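Long-range contacts in glycoprotein E (Human herpesvirus 1, PDB 2GIY), which pairs with gI to drive cell-to-cell spread of the virus and, in that heterodimer, binds the Fc part of host IgG: residues 11-16 with 155-160; 29-34 with 162-167; 58-63 with 83-88; 91-96 with 117-122; 98-103 with 110-115. One frame throughout, in Å; residues are numbered along the deposited sequence.

Read from the N terminus, the fold opens with strand 11-16, which contact 1 sets beside residues 155-160 of strand 155-165, closing a loop that spans most of the domain. Residues 29-34 follow and meet residues 162-167, at and just beyond the end of the same strand, in contact 2; contacts 1 and 2 therefore cross along the chain, and they touch each other through M15, E16, V33 and S34. The three remaining contacts lie within both of these loops. Contact 3 closes first, fastening residues 58-63 to 83-88 with a disulfide. Contact 4 comes next and encloses contact 5, both joining strand 96-103 or its approach to strand 113-118, at one edge of the six-stranded sheet.

Contact 1 of 5, residues 11-16 with 155-160; sequences VTVRME and HIHAWG
In the immunoglobulin V-type domain, V13 and M15 of strand 11-16 lie against H157 and A158 of strand 155-165, a classic beta bulge in which both residues face V150 of strand 144-152. The two strands run nearly parallel (17°), with axes 5.9 Å apart. V13 divides its branches: CG1 rests on A158 CB at 3.6 Å, while CG2 meets H157 CB at 3.7 Å, the V13 and H157 side chains crossing at about a right angle. Two residues further along, M15 carries CG anti to its backbone N (chi1 -177°), and SD comes 3.5 Å from G160 N; the bend at chi3 then turns CE toward W159 CA. The H157 ring turns its edge to the other strand, and ND1 gives a weak, bent hydrogen bond to V11 O (3.2 Å). A water supplies the other polar link, accepting from V13 N at 3.0 Å and donating to H157 O at 2.8 Å. R14 forms a salt bridge to E67 of the second subunit. Side-chain packing and a bridging water, in place of a direct backbone ladder, join the first strand, which pairs with strand 34-39, to the bulged strand of the six-stranded sheet of the V-type domain.

Contact 2 of 5, residues 29-34 with 162-167; sequences FSTNVS and ITISTA
F29 sets CG between its backbone N and carbonyl carbon (chi1 65°), and I164 places CG2 anti to its own backbone N; from these positions the phenyl tip and the methyl meet between the sheets of the V-type immunoglobulin sandwich. F29 CZ stands 3.6 Å from I164 CG2, and F29 CE1 is 3.8 Å from the same methyl, which lies at the rim of the ring near its plane. Between these two segments the packing is of apolar side chains, without a hydrogen bond, and the nearest CA atoms, those of T31 and I162, are still 8.5 Å apart.

The other end of I164 serves a second neighbour. Its CD1 meets T31 CG2 at 3.9 Å, with the two side chains crossing at about a right angle, so that one isoleucine bridges F29 and T31 with different methyls. T31 turns its hydroxyl elsewhere: OG1 is hydrogen-bonded to N132 OD1 and to L133 N, a pairing that satisfies a buried polar atom and fixes the rotation of the side chain. The same N132 OD1 also accepts from V33 N, holding the loop after strand 29-30 in place.

Around this row, W51 of the central strand 45-54 touches T31, V33 and I162, while the F29 ring also meets those of F23 and F135. At the far end of the contact, I162 extends its CD1 to V33 CG2 at 3.8 Å.

Contact 3 of 5, residues 58-63 with 83-88; sequences TSCAEM and DAPCAA
C60 directs its CB at the other segment and C86 comes alongside, and their sulfurs are joined by an S-S bond (2.0 Å) turned with a CB-SG-SG-CB torsion of -90°, near the value preferred by an unstrained disulfide. In both cysteines SG stands anti to the carbonyl carbon, which leaves each sulfur beside its own backbone N. M63 approaches C86 separately: its chain bends at chi2 and again at chi3, folding the thioether over the cysteine backbone, with SD 3.7 Å from C86 CA and CE 3.7 Å from C86 C. Backbone groups fill in between. E62 O lies 3.4 Å from C86 CB, and M63 CA makes a CH...O contact with C86 O, also at 3.4 Å. The ring of P85 reaches the sulfur of C60 more loosely.

C86 closes a type II' turn that begins at D83, its N bonded to D83 O. Beyond the two segments, M63 and A88 both rest on L145 of strand 144-152, and the backbones of C86 and A88 bond to R64. The disulfide thus staples the loop before strand 63-66 to the turn leading into strand 87-88, at the start of the small parallel sheet in which these strands are neighbours.

Contact 4 of 5, residues 91-96 with 117-122; sequences WTSRLA and HMEPVP
E119 and L95 are joined by a backbone hydrogen bond: E119 N donates to L95 O at 2.9 Å, almost straight (171°). It sits at the edge of the six-stranded sheet of the V-type domain, where L95 and A96 make a classic beta bulge facing W51 of strand 45-54. Next to this bond A96 and M118 are an antiparallel non-hydrogen-bonded pair, their CA atoms 4.2 Å apart. Their side chains share a face: the M118 chain, bent at chi3, brings CE to 4.1 Å from A96 CB. Two CH...O contacts tighten the pair, A96 CA to H117 O (3.2 Å) and M118 CA to L95 O (3.5 Å).

The acid group of E119 reaches back over the loop. Its CG, anti to the carbonyl carbon (chi1 -82°), comes 3.5 Å from R94 O, and the chain is extended beyond; OE1 has a long, weak ion pair with R53.

Further out, strand 124-126 lines the apolar side, with L124 touching L95 and M118, and W126 touching A96 and M118. W126 NE1 bonds to H117 O, and Y146 packs on L95. L95 and V121 cross at about a right angle, L95 CD1 lying 4.0 Å from V121 CG2.

Contact 5 of 5, residues 98-103 with 110-115; sequences RSYAGC and PRCSAE
The Y100 ring slants across the start of strand 113-115, its CD2 3.6 Å from S113 CA, with C112 C and S113 CA both in oblique positions. C112 SG lies 5.3 Å from the ring centroid and 72° off its normal, an oblique sulfur-aromatic contact, and Y100 CB touches the same sulfur at 3.7 Å. V131 of the same chain and I181 of the second subunit also pack on this side chain. The other flat group, the guanidinium of R98, makes a cation-pi contact with W126 and bonds through NE to S130 O; its NH1 reaches a water that also bonds to S113 OG and donates to E115 O.

C112 places SG between its backbone N and carbonyl carbon (chi1 59°), from where it joins C103 SG in a disulfide at 2.0 Å. Backbone bonds join the two strands: S99 N donates to E115 O at 2.8 Å, and A101 N to C112 O at 2.9 Å. S99 O takes two donors, A114 N and E115 N, the latter well above the carbonyl plane. A114 and E115 thus face one residue, S99, shifting the register before Y100 meets S113: a classic beta bulge in a hairpin at the edge of the V-type sheet, its connection closed by a disulfide.

Contact 1 of 5, residues 11-16 with 155-160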
# COMPACT_ATOMS: atom_id res chain seq x y z
N VAL A 11 8.95 -8.35 -8.34
CA VAL A 11 7.95 -8.81 -7.39
C VAL A 11 7.16 -7.64 -6.83
O VAL A 11 7.71 -6.56 -6.60
CB VAL A 11 8.61 -9.55 -6.21
CG1 VAL A 11 7.53 -10.13 -5.29
CG2 VAL A 11 9.52 -10.65 -6.73
N THR A 12 5.86 -7.85 -6.62
CA THR A 12 5.00 -6.83 -6.04
C THR A 12 4.53 -7.32 -4.68
O THR A 12 4.03 -8.44 -4.56
CB THR A 12 3.76 -6.56 -6.91
OG1 THR A 12 4.16 -5.90 -8.12
CG2 THR A 12 2.77 -5.68 -6.16
N VAL A 13 4.70 -6.50 -3.65
CA VAL A 13 4.26 -6.87 -2.32
C VAL A 13 3.24 -5.86 -1.82
O VAL A 13 3.48 -4.65 -1.87
CB VAL A 13 5.43 -6.93 -1.32
CG1 VAL A 13 4.92 -7.36 0.06
CG2 VAL A 13 6.50 -7.90 -1.82
N ARG A 14 2.11 -6.35 -1.34
CA ARG A 14 1.05 -5.50 -0.82
C ARG A 14 0.82 -5.88 0.64
O ARG A 14 0.74 -7.06 0.96
CB ARG A 14 -0.23 -5.70 -1.64
CG ARG A 14 -1.30 -4.64 -1.39
CD ARG A 14 -2.50 -4.77 -2.32
NE ARG A 14 -3.39 -5.87 -1.96
CZ ARG A 14 -3.19 -7.15 -2.27
NH1 ARG A 14 -2.12 -7.51 -2.96
NH2 ARG A 14 -4.06 -8.07 -1.89
N MET A 15 0.73 -4.88 1.51
CA MET A 15 0.52 -5.12 2.93
C MET A 15 -0.69 -4.35 3.45
O MET A 15 -0.95 -3.22 3.05
CB MET A 15 1.75 -4.70 3.74
CG MET A 15 1.65 -4.99 5.23
SD MET A 15 3.01 -4.28 6.19
CE MET A 15 4.40 -5.14 5.47
N GLU A 16 -1.43 -4.98 4.36
CA GLU A 16 -2.62 -4.37 4.96
C GLU A 16 -2.67 -4.67 6.45
O GLU A 16 -2.42 -5.80 6.87
CB GLU A 16 -3.88 -4.92 4.29
CG GLU A 16 -4.14 -4.41 2.88
CD GLU A 16 -4.80 -3.05 2.86
OE1 GLU A 16 -5.91 -2.92 3.43
OE2 GLU A 16 -4.23 -2.11 2.27
N HIS A 155 15.74 -5.19 -0.59
CA HIS A 155 15.16 -3.86 -0.85
C HIS A 155 13.72 -3.86 -0.35
O HIS A 155 12.96 -4.79 -0.61
CB HIS A 155 15.19 -3.52 -2.34
CG HIS A 155 14.45 -2.27 -2.69
ND1 HIS A 155 14.73 -1.04 -2.12
CD2 HIS A 155 13.42 -2.05 -3.55
CE1 HIS A 155 13.91 -0.13 -2.61
NE2 HIS A 155 13.11 -0.71 -3.48
N ILE A 156 13.34 -2.82 0.38
CA ILE A 156 11.98 -2.74 0.90
C ILE A 156 10.94 -2.68 -0.22
O ILE A 156 11.00 -1.82 -1.09
CB ILE A 156 11.78 -1.51 1.81
CG1 ILE A 156 12.68 -1.62 3.04
CG2 ILE A 156 10.32 -1.39 2.23
CD1 ILE A 156 12.60 -0.40 3.97
N HIS A 157 9.99 -3.62 -0.20
CA HIS A 157 8.92 -3.66 -1.19
C HIS A 157 7.57 -3.28 -0.62
O HIS A 157 6.61 -3.05 -1.35
CB HIS A 157 8.84 -5.04 -1.84
CG HIS A 157 9.87 -5.26 -2.90
ND1 HIS A 157 9.56 -5.74 -4.16
CD2 HIS A 157 11.20 -5.02 -2.91
CE1 HIS A 157 10.66 -5.78 -4.89
NE2 HIS A 157 11.67 -5.34 -4.16
N ALA A 158 7.49 -3.21 0.71
CA ALA A 158 6.26 -2.83 1.39
C ALA A 158 6.56 -2.66 2.87
O ALA A 158 7.51 -3.24 3.39
CB ALA A 158 5.18 -3.91 1.21
N TRP A 159 5.76 -1.83 3.53
CA TRP A 159 5.93 -1.64 4.97
C TRP A 159 4.65 -1.07 5.56
O TRP A 159 3.81 -0.51 4.85
CB TRP A 159 7.11 -0.70 5.29
CG TRP A 159 6.86 0.75 5.00
CD1 TRP A 159 7.03 1.40 3.80
CD2 TRP A 159 6.39 1.74 5.92
NE1 TRP A 159 6.70 2.73 3.93
CE2 TRP A 159 6.30 2.97 5.22
CE3 TRP A 159 6.04 1.72 7.28
CZ2 TRP A 159 5.87 4.15 5.83
CZ3 TRP A 159 5.61 2.90 7.88
CH2 TRP A 159 5.53 4.10 7.15
N GLY A 160 4.51 -1.24 6.87
CA GLY A 160 3.34 -0.72 7.55
C GLY A 160 3.68 -0.51 9.01
O GLY A 160 4.70 -1.00 9.49
O HOH W 1 6.01 -3.83 -3.96

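Contact 2 of 5, residues 29-34 with 162-167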
# COMPACT_ATOMS: atom_id res chain seq x y z
N PHE A 29 -3.39 -11.27 22.66
CA PHE A 29 -3.86 -10.90 21.33
C PHE A 29 -2.76 -11.09 20.30
O PHE A 29 -1.61 -11.37 20.64
CB PHE A 29 -4.33 -9.44 21.33
CG PHE A 29 -3.23 -8.45 21.59
CD1 PHE A 29 -2.44 -7.99 20.54
CD2 PHE A 29 -2.99 -7.98 22.87
CE1 PHE A 29 -1.42 -7.06 20.77
CE2 PHE A 29 -1.97 -7.06 23.12
CZ PHE A 29 -1.18 -6.60 22.07
N SER A 30 -3.13 -10.93 19.04
CA SER A 30 -2.20 -11.08 17.94
C SER A 30 -2.39 -9.95 16.94
O SER A 30 -3.46 -9.35 16.87
CB SER A 30 -2.45 -12.42 17.24
OG SER A 30 -1.78 -12.48 15.99
N THR A 31 -1.33 -9.63 16.20
CA THR A 31 -1.45 -8.61 15.18
C THR A 31 -2.22 -9.31 14.06
O THR A 31 -2.38 -10.54 14.09
CB THR A 31 -0.07 -8.17 14.64
OG1 THR A 31 0.63 -9.30 14.10
CG2 THR A 31 0.76 -7.54 15.75
N ASN A 32 -2.70 -8.55 13.10
CA ASN A 32 -3.46 -9.12 11.99
C ASN A 32 -3.02 -8.47 10.69
O ASN A 32 -3.80 -7.79 10.03
CB ASN A 32 -4.95 -8.91 12.23
CG ASN A 32 -5.81 -9.53 11.15
OD1 ASN A 32 -5.62 -10.70 10.79
ND2 ASN A 32 -6.76 -8.76 10.63
N VAL A 33 -1.76 -8.67 10.35
CA VAL A 33 -1.19 -8.12 9.13
C VAL A 33 -1.42 -9.09 7.98
O VAL A 33 -1.29 -10.30 8.14
CB VAL A 33 0.33 -7.89 9.28
CG1 VAL A 33 0.90 -7.29 8.01
CG2 VAL A 33 0.59 -6.98 10.47
N SER A 34 -1.78 -8.55 6.82
CA SER A 34 -1.99 -9.36 5.63
C SER A 34 -0.94 -8.94 4.61
O SER A 34 -0.78 -7.76 4.32
CB SER A 34 -3.39 -9.12 5.06
OG SER A 34 -3.63 -9.96 3.95
N ILE A 162 2.09 -0.20 13.21
CA ILE A 162 1.02 -0.50 14.15
C ILE A 162 1.44 0.01 15.52
O ILE A 162 2.49 -0.40 16.03
CB ILE A 162 0.77 -2.01 14.31
CG1 ILE A 162 0.59 -2.69 12.96
CG2 ILE A 162 -0.48 -2.23 15.17
CD1 ILE A 162 0.47 -4.19 13.06
N THR A 163 0.66 0.91 16.11
CA THR A 163 0.97 1.37 17.45
C THR A 163 0.23 0.39 18.34
O THR A 163 -1.01 0.33 18.35
CB THR A 163 0.46 2.80 17.71
OG1 THR A 163 1.21 3.73 16.91
CG2 THR A 163 0.66 3.16 19.18
N ILE A 164 1.00 -0.40 19.08
CA ILE A 164 0.44 -1.41 19.97
C ILE A 164 0.70 -0.97 21.39
O ILE A 164 1.85 -0.93 21.84
CB ILE A 164 1.13 -2.76 19.73
CG1 ILE A 164 0.99 -3.14 18.25
CG2 ILE A 164 0.51 -3.83 20.63
CD1 ILE A 164 1.71 -4.43 17.87
N SER A 165 -0.36 -0.64 22.12
CA SER A 165 -0.15 -0.18 23.49
C SER A 165 -1.40 -0.03 24.32
O SER A 165 -2.52 -0.24 23.85
CB SER A 165 0.58 1.16 23.46
OG SER A 165 -0.20 2.13 22.79
N THR A 166 -1.19 0.34 25.58
CA THR A 166 -2.29 0.58 26.50
C THR A 166 -2.77 1.98 26.18
O THR A 166 -2.05 2.75 25.53
CB THR A 166 -1.82 0.52 27.97
OG1 THR A 166 -0.86 1.56 28.21
CG2 THR A 166 -1.19 -0.83 28.28
N ALA A 167 -3.97 2.33 26.63
CA ALA A 167 -4.52 3.65 26.36
C ALA A 167 -3.66 4.78 26.92
O ALA A 167 -3.42 5.78 26.24
CB ALA A 167 -5.94 3.73 26.92

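Contact 3 of 5, residues 58-63 with 83-88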
# COMPACT_ATOMS: atom_id res chain seq x y z
N THR A 58 6.99 8.84 27.19
CA THR A 58 5.79 9.43 27.77
C THR A 58 5.67 10.90 27.40
O THR A 58 4.56 11.41 27.21
CB THR A 58 5.84 9.31 29.30
OG1 THR A 58 5.99 7.93 29.67
CG2 THR A 58 4.57 9.87 29.93
N SER A 59 6.80 11.58 27.29
CA SER A 59 6.82 13.01 26.96
C SER A 59 6.67 13.34 25.48
O SER A 59 6.66 14.51 25.11
CB SER A 59 8.10 13.65 27.51
OG SER A 59 9.25 12.91 27.14
N CYS A 60 6.55 12.33 24.63
CA CYS A 60 6.36 12.57 23.21
C CYS A 60 4.89 12.86 22.95
O CYS A 60 4.01 12.16 23.46
CB CYS A 60 6.78 11.36 22.37
SG CYS A 60 8.58 11.11 22.27
N ALA A 61 4.62 13.91 22.17
CA ALA A 61 3.25 14.27 21.83
C ALA A 61 2.78 13.28 20.77
O ALA A 61 1.62 12.88 20.74
CB ALA A 61 3.20 15.69 21.28
N GLU A 62 3.71 12.90 19.91
CA GLU A 62 3.42 11.95 18.84
C GLU A 62 4.72 11.37 18.31
O GLU A 62 5.79 11.96 18.49
CB GLU A 62 2.67 12.66 17.71
CG GLU A 62 3.33 13.95 17.26
CD GLU A 62 2.55 14.64 16.16
OE1 GLU A 62 1.34 14.88 16.35
OE2 GLU A 62 3.16 14.94 15.10
N MET A 63 4.62 10.22 17.67
CA MET A 63 5.79 9.57 17.09
C MET A 63 5.82 9.97 15.63
O MET A 63 4.78 10.11 15.00
CB MET A 63 5.68 8.05 17.22
CG MET A 63 5.88 7.53 18.63
SD MET A 63 7.53 7.91 19.24
CE MET A 63 8.51 6.93 18.14
N ASP A 83 13.85 14.83 15.28
CA ASP A 83 12.75 14.80 16.22
C ASP A 83 12.91 14.14 17.59
O ASP A 83 12.17 13.22 17.94
CB ASP A 83 11.50 14.26 15.51
CG ASP A 83 10.86 15.31 14.63
OD1 ASP A 83 10.33 16.30 15.18
OD2 ASP A 83 10.91 15.17 13.39
N ALA A 84 13.85 14.68 18.37
CA ALA A 84 14.11 14.21 19.73
C ALA A 84 14.02 12.69 19.77
O ALA A 84 14.41 12.03 18.80
CB ALA A 84 13.09 14.87 20.66
N PRO A 85 13.53 12.10 20.88
CA PRO A 85 13.45 10.64 20.89
C PRO A 85 12.07 10.14 20.43
O PRO A 85 11.65 9.04 20.78
CB PRO A 85 13.69 10.30 22.35
CG PRO A 85 12.93 11.38 23.04
CD PRO A 85 13.35 12.62 22.26
N CYS A 86 11.38 10.97 19.64
CA CYS A 86 10.05 10.64 19.14
C CYS A 86 10.05 10.31 17.66
O CYS A 86 9.05 10.55 16.98
CB CYS A 86 9.09 11.81 19.37
SG CYS A 86 9.19 12.57 21.01
N ALA A 87 11.15 9.77 17.16
CA ALA A 87 11.24 9.45 15.74
C ALA A 87 11.64 8.01 15.45
O ALA A 87 12.44 7.42 16.16
CB ALA A 87 12.23 10.39 15.06
N ALA A 88 11.05 7.46 14.39
CA ALA A 88 11.37 6.11 13.94
C ALA A 88 12.03 6.37 12.59
O ALA A 88 11.35 6.68 11.60
CB ALA A 88 10.10 5.29 13.77

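Contact 4 of 5, residues 91-96 with 117-122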
# COMPACT_ATOMS: atom_id res chain seq x y z
N TRP A 91 17.49 1.89 12.96
CA TRP A 91 17.43 0.84 13.96
C TRP A 91 18.72 0.04 14.02
O TRP A 91 19.57 0.12 13.13
CB TRP A 91 16.24 -0.09 13.67
CG TRP A 91 16.28 -0.71 12.30
CD1 TRP A 91 16.86 -1.90 11.96
CD2 TRP A 91 15.77 -0.15 11.09
NE1 TRP A 91 16.75 -2.11 10.60
CE2 TRP A 91 16.08 -1.05 10.05
CE3 TRP A 91 15.08 1.03 10.78
CZ2 TRP A 91 15.72 -0.81 8.71
CZ3 TRP A 91 14.72 1.27 9.45
CH2 TRP A 91 15.04 0.35 8.43
N THR A 92 18.86 -0.72 15.10
CA THR A 92 20.02 -1.57 15.29
C THR A 92 19.46 -2.98 15.41
O THR A 92 19.47 -3.74 14.44
CB THR A 92 20.81 -1.18 16.56
OG1 THR A 92 19.91 -1.09 17.68
CG2 THR A 92 21.49 0.18 16.36
N SER A 93 18.93 -3.31 16.58
CA SER A 93 18.34 -4.62 16.81
C SER A 93 17.01 -4.73 16.07
O SER A 93 16.26 -3.76 15.98
CB SER A 93 18.08 -4.83 18.31
OG SER A 93 19.28 -4.82 19.06
N ARG A 94 16.73 -5.92 15.54
CA ARG A 94 15.46 -6.17 14.85
C ARG A 94 14.69 -7.10 15.78
O ARG A 94 15.21 -8.14 16.20
CB ARG A 94 15.71 -6.85 13.50
CG ARG A 94 16.38 -5.93 12.49
CD ARG A 94 16.69 -6.65 11.18
NE ARG A 94 17.68 -7.71 11.37
CZ ARG A 94 18.20 -8.44 10.38
NH1 ARG A 94 17.82 -8.21 9.13
NH2 ARG A 94 19.09 -9.38 10.64
N LEU A 95 13.45 -6.73 16.11
CA LEU A 95 12.62 -7.52 17.02
C LEU A 95 12.41 -8.95 16.54
O LEU A 95 12.49 -9.90 17.32
CB LEU A 95 11.25 -6.84 17.20
CG LEU A 95 10.28 -7.57 18.14
CD1 LEU A 95 10.80 -7.50 19.57
CD2 LEU A 95 8.90 -6.95 18.04
N ALA A 96 12.13 -9.10 15.25
CA ALA A 96 11.91 -10.42 14.69
C ALA A 96 12.11 -10.38 13.19
O ALA A 96 11.91 -9.34 12.56
CB ALA A 96 10.50 -10.91 15.02
N HIS A 117 13.82 -15.70 13.30
CA HIS A 117 14.53 -15.20 14.47
C HIS A 117 13.64 -14.26 15.25
O HIS A 117 12.83 -13.53 14.68
CB HIS A 117 15.79 -14.45 14.03
CG HIS A 117 16.71 -15.25 13.16
ND1 HIS A 117 17.68 -16.08 13.68
CD2 HIS A 117 16.79 -15.37 11.82
CE1 HIS A 117 18.33 -16.66 12.69
NE2 HIS A 117 17.80 -16.25 11.55
N MET A 118 13.79 -14.28 16.57
CA MET A 118 13.00 -13.40 17.42
C MET A 118 13.79 -13.07 18.67
O MET A 118 14.43 -13.94 19.26
CB MET A 118 11.67 -14.05 17.81
CG MET A 118 10.80 -13.16 18.71
SD MET A 118 9.14 -13.82 19.01
CE MET A 118 8.32 -13.30 17.50
N GLU A 119 13.76 -11.80 19.07
CA GLU A 119 14.45 -11.35 20.26
C GLU A 119 13.76 -11.93 21.48
O GLU A 119 12.54 -12.11 21.49
CB GLU A 119 14.42 -9.82 20.35
CG GLU A 119 15.47 -9.09 19.54
CD GLU A 119 15.28 -7.58 19.61
OE1 GLU A 119 15.03 -7.06 20.71
OE2 GLU A 119 15.40 -6.91 18.56
N PRO A 120 14.53 -12.23 22.54
CA PRO A 120 13.89 -12.78 23.73
C PRO A 120 13.11 -11.66 24.43
O PRO A 120 13.70 -10.74 24.99
CB PRO A 120 15.07 -13.28 24.57
CG PRO A 120 16.19 -12.39 24.15
CD PRO A 120 16.00 -12.30 22.65
N VAL A 121 11.79 -11.76 24.37
CA VAL A 121 10.93 -10.76 24.99
C VAL A 121 9.80 -11.45 25.73
O VAL A 121 9.04 -12.22 25.15
CB VAL A 121 10.33 -9.80 23.93
CG1 VAL A 121 9.35 -8.83 24.57
CG2 VAL A 121 11.45 -9.05 23.23
N PRO A 122 9.67 -11.18 27.04
CA PRO A 122 8.62 -11.78 27.88
C PRO A 122 7.24 -11.66 27.25
O PRO A 122 6.78 -10.55 26.99
CB PRO A 122 8.73 -10.98 29.17
CG PRO A 122 10.19 -10.66 29.25
CD PRO A 122 10.50 -10.25 27.83

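Contact 5 of 5, residues 98-103 with 110-115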
# COMPACT_ATOMS: atom_id res chain seq x y z
N ARG A 98 11.56 -13.11 9.68
CA ARG A 98 11.24 -14.40 9.10
C ARG A 98 11.83 -14.30 7.70
O ARG A 98 11.48 -13.39 6.93
CB ARG A 98 9.73 -14.65 9.05
CG ARG A 98 9.37 -16.12 8.82
CD ARG A 98 7.88 -16.39 8.93
NE ARG A 98 7.41 -16.63 10.29
CZ ARG A 98 7.71 -17.70 11.03
NH1 ARG A 98 8.49 -18.65 10.54
NH2 ARG A 98 7.19 -17.85 12.24
N SER A 99 12.75 -15.21 7.37
CA SER A 99 13.42 -15.18 6.08
C SER A 99 12.99 -16.30 5.15
O SER A 99 12.64 -17.39 5.58
CB SER A 99 14.93 -15.22 6.28
OG SER A 99 15.35 -14.13 7.09
N TYR A 100 13.04 -16.00 3.85
CA TYR A 100 12.66 -16.93 2.81
C TYR A 100 13.77 -16.93 1.77
O TYR A 100 14.34 -15.88 1.46
CB TYR A 100 11.34 -16.48 2.15
CG TYR A 100 10.21 -16.20 3.13
CD1 TYR A 100 10.24 -15.08 3.97
CD2 TYR A 100 9.12 -17.06 3.22
CE1 TYR A 100 9.21 -14.83 4.88
CE2 TYR A 100 8.08 -16.82 4.12
CZ TYR A 100 8.13 -15.70 4.95
OH TYR A 100 7.11 -15.48 5.84
N ALA A 101 14.08 -18.10 1.22
CA ALA A 101 15.14 -18.18 0.22
C ALA A 101 14.75 -19.12 -0.91
O ALA A 101 14.02 -20.09 -0.71
CB ALA A 101 16.43 -18.64 0.87
N GLY A 102 15.26 -18.82 -2.11
CA GLY A 102 14.96 -19.64 -3.27
C GLY A 102 13.51 -19.51 -3.70
O GLY A 102 12.93 -20.43 -4.27
N CYS A 103 12.92 -18.35 -3.42
CA CYS A 103 11.52 -18.10 -3.77
C CYS A 103 11.35 -17.82 -5.26
O CYS A 103 12.27 -17.36 -5.92
CB CYS A 103 10.98 -16.90 -2.99
SG CYS A 103 11.18 -17.02 -1.18
N PRO A 110 5.31 -19.09 1.27
CA PRO A 110 5.18 -20.11 2.32
C PRO A 110 6.19 -21.23 2.07
O PRO A 110 6.98 -21.59 2.95
CB PRO A 110 3.73 -20.60 2.16
CG PRO A 110 3.04 -19.46 1.49
CD PRO A 110 4.06 -18.94 0.51
N ARG A 111 6.18 -21.75 0.85
CA ARG A 111 7.06 -22.86 0.51
C ARG A 111 8.55 -22.58 0.55
O ARG A 111 9.34 -23.50 0.77
CB ARG A 111 6.67 -23.43 -0.86
CG ARG A 111 5.24 -23.96 -0.90
CD ARG A 111 5.01 -24.88 -2.11
NE ARG A 111 5.71 -26.16 -1.98
CZ ARG A 111 5.31 -27.16 -1.21
NH1 ARG A 111 4.20 -27.06 -0.49
NH2 ARG A 111 6.02 -28.29 -1.16
N CYS A 112 8.94 -21.33 0.37
CA CYS A 112 10.36 -21.00 0.39
C CYS A 112 10.84 -20.48 1.75
O CYS A 112 11.91 -19.89 1.85
CB CYS A 112 10.68 -19.99 -0.72
SG CYS A 112 9.78 -18.41 -0.64
N SER A 113 10.04 -20.72 2.79
CA SER A 113 10.39 -20.32 4.15
C SER A 113 11.73 -20.97 4.49
O SER A 113 11.94 -22.15 4.19
CB SER A 113 9.31 -20.79 5.13
OG SER A 113 9.68 -20.51 6.47
N ALA A 114 12.63 -20.22 5.12
CA ALA A 114 13.95 -20.75 5.46
C ALA A 114 14.36 -20.59 6.92
O ALA A 114 14.72 -21.57 7.57
CB ALA A 114 15.00 -20.11 4.55
N GLU A 115 14.34 -19.36 7.42
CA GLU A 115 14.74 -19.12 8.80
C GLU A 115 13.79 -18.18 9.54
O GLU A 115 12.99 -17.47 8.93
CB GLU A 115 16.15 -18.52 8.87
CG GLU A 115 17.22 -19.32 8.15
CD GLU A 115 18.63 -18.88 8.52
OE1 GLU A 115 18.79 -17.72 8.96
OE2 GLU A 115 19.57 -19.68 8.37
O HOH W 2 10.66 -18.78 8.26